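Side-chain contact in beta-galactosidase/beta-glucuronidase (Faecalibacterium prausnitzii L2-6, PDB 6MVF), which binds FMN and belongs to glycoside hydrolase family 2, probably cleaving beta-glucuronides as a gut bacterial beta-glucuronidase: residues A[303-308]-A[317-322]. Sequence-based numbering, arbitrary orientation.
Sequences QDKLYK and HYQDAQ
In the TIM-barrel domain of this family 2 glycoside hydrolase, the loop between strand 292-300 and helix 314-327, a beta-to-alpha connection of the barrel, is tied to the first turns of that helix by one lysine–glutamine hydrogen bond, K305 to Q319. K305 runs out fully extended, CG anti to the backbone N (chi1 -158°), and only its ammonium end does the bonding: NZ gives a hydrogen bond of 2.6 Å to Q319 OE1. The nitrogen lies in the carbonyl plane, with a C=O...N angle of 156°. Q319 is extended as well, and the two chains cross at about a right angle and touch only at their ends, with K305 CE 3.8 Å from Q319 OE1. NZ also forms a salt bridge with D316, which forms another with K308 of the same loop. A leucine in place of K305 would probably leave Q319 OE1 without this donor and D316 with one positive partner fewer. D320, next to Q319 on the helix, pairs with R301, just past the end of strand 292-300, and with R561. The helix also packs through Y318 and A321 against helix 341-350, while the loop's L306 and Y307 rest on strand 551-552 and reach E265 of a second subunit.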
# COMPACT_ATOMS: atom_id res chain seq x y z
N GLN A 303 -21.25 -20.31 2.26
CA GLN A 303 -20.51 -19.16 2.80
C GLN A 303 -19.56 -19.51 3.97
O GLN A 303 -19.31 -18.69 4.85
CB GLN A 303 -21.48 -18.05 3.20
CG GLN A 303 -22.25 -18.30 4.46
CD GLN A 303 -23.17 -17.13 4.83
OE1 GLN A 303 -23.04 -16.04 4.29
NE2 GLN A 303 -24.09 -17.37 5.76
N ASP A 304 -18.97 -20.70 3.97
CA ASP A 304 -18.13 -21.10 5.09
C ASP A 304 -16.73 -21.46 4.60
O ASP A 304 -16.49 -21.59 3.40
CB ASP A 304 -18.77 -22.27 5.88
CG ASP A 304 -18.99 -23.55 5.03
OD1 ASP A 304 -18.77 -23.54 3.80
OD2 ASP A 304 -19.39 -24.57 5.62
N LYS A 305 -15.80 -21.61 5.54
CA LYS A 305 -14.41 -21.92 5.22
C LYS A 305 -13.79 -22.66 6.40
O LYS A 305 -14.22 -22.47 7.54
CB LYS A 305 -13.62 -20.66 4.91
CG LYS A 305 -12.38 -20.85 4.08
CD LYS A 305 -11.82 -19.48 3.68
CE LYS A 305 -10.51 -19.61 2.94
NZ LYS A 305 -10.06 -18.34 2.32
N LEU A 306 -12.78 -23.50 6.11
CA LEU A 306 -12.21 -24.43 7.09
C LEU A 306 -11.91 -23.79 8.44
O LEU A 306 -11.00 -22.97 8.56
CB LEU A 306 -10.93 -25.07 6.55
CG LEU A 306 -10.36 -26.18 7.46
CD1 LEU A 306 -11.31 -27.35 7.53
CD2 LEU A 306 -9.00 -26.65 6.99
N TYR A 307 -12.68 -24.20 9.46
CA TYR A 307 -12.58 -23.79 10.87
C TYR A 307 -12.74 -22.29 11.06
O TYR A 307 -12.33 -21.74 12.08
CB TYR A 307 -11.29 -24.30 11.52
CG TYR A 307 -11.20 -25.80 11.41
CD1 TYR A 307 -12.28 -26.60 11.73
CD2 TYR A 307 -10.05 -26.41 10.92
CE1 TYR A 307 -12.21 -27.97 11.60
CE2 TYR A 307 -9.96 -27.77 10.80
CZ TYR A 307 -11.05 -28.56 11.13
OH TYR A 307 -10.97 -29.94 11.00
N LYS A 308 -13.37 -21.61 10.12
CA LYS A 308 -13.84 -20.25 10.33
C LYS A 308 -15.35 -20.18 10.47
O LYS A 308 -15.88 -19.08 10.67
CB LYS A 308 -13.44 -19.34 9.16
CG LYS A 308 -12.03 -18.89 9.12
CD LYS A 308 -11.87 -18.08 7.86
CE LYS A 308 -10.50 -17.47 7.79
NZ LYS A 308 -10.57 -16.13 7.13
N HIS A 317 -14.19 -13.70 0.53
CA HIS A 317 -15.25 -13.70 -0.47
C HIS A 317 -14.66 -13.51 -1.87
O HIS A 317 -15.00 -14.27 -2.79
CB HIS A 317 -16.27 -12.60 -0.16
CG HIS A 317 -17.02 -12.84 1.11
ND1 HIS A 317 -17.70 -14.01 1.37
CD2 HIS A 317 -17.21 -12.04 2.19
CE1 HIS A 317 -18.28 -13.92 2.56
NE2 HIS A 317 -18.00 -12.74 3.08
N TYR A 318 -13.77 -12.53 -2.03
CA TYR A 318 -13.15 -12.28 -3.33
C TYR A 318 -12.26 -13.44 -3.75
O TYR A 318 -12.15 -13.74 -4.94
CB TYR A 318 -12.37 -10.96 -3.31
CG TYR A 318 -13.25 -9.75 -3.56
CD1 TYR A 318 -14.03 -9.20 -2.55
CD2 TYR A 318 -13.32 -9.17 -4.82
CE1 TYR A 318 -14.84 -8.08 -2.78
CE2 TYR A 318 -14.13 -8.06 -5.07
CZ TYR A 318 -14.89 -7.52 -4.05
OH TYR A 318 -15.70 -6.43 -4.30
N GLN A 319 -11.64 -14.14 -2.80
CA GLN A 319 -10.85 -15.30 -3.17
C GLN A 319 -11.74 -16.40 -3.75
O GLN A 319 -11.42 -17.01 -4.78
CB GLN A 319 -10.07 -15.82 -1.97
CG GLN A 319 -9.11 -16.94 -2.32
CD GLN A 319 -8.71 -17.82 -1.13
OE1 GLN A 319 -9.21 -17.65 -0.01
NE2 GLN A 319 -7.82 -18.77 -1.38
N ASP A 320 -12.87 -16.67 -3.09
CA ASP A 320 -13.87 -17.57 -3.66
C ASP A 320 -14.24 -17.15 -5.09
O ASP A 320 -14.22 -17.96 -6.01
CB ASP A 320 -15.13 -17.59 -2.79
CG ASP A 320 -14.97 -18.49 -1.57
OD1 ASP A 320 -13.88 -19.10 -1.37
OD2 ASP A 320 -15.97 -18.57 -0.80
N ALA A 321 -14.57 -15.86 -5.27
CA ALA A 321 -15.00 -15.39 -6.57
C ALA A 321 -13.92 -15.58 -7.62
O ALA A 321 -14.21 -16.03 -8.73
CB ALA A 321 -15.41 -13.92 -6.46
N GLN A 322 -12.67 -15.29 -7.27
CA GLN A 322 -11.58 -15.44 -8.23
C GLN A 322 -11.33 -16.90 -8.59
O GLN A 322 -11.08 -17.22 -9.75
CB GLN A 322 -10.31 -14.78 -7.68
CG GLN A 322 -10.14 -13.36 -8.17
CD GLN A 322 -9.80 -12.35 -7.07
OE1 GLN A 322 -9.10 -12.68 -6.09
NE2 GLN A 322 -10.28 -11.10 -7.22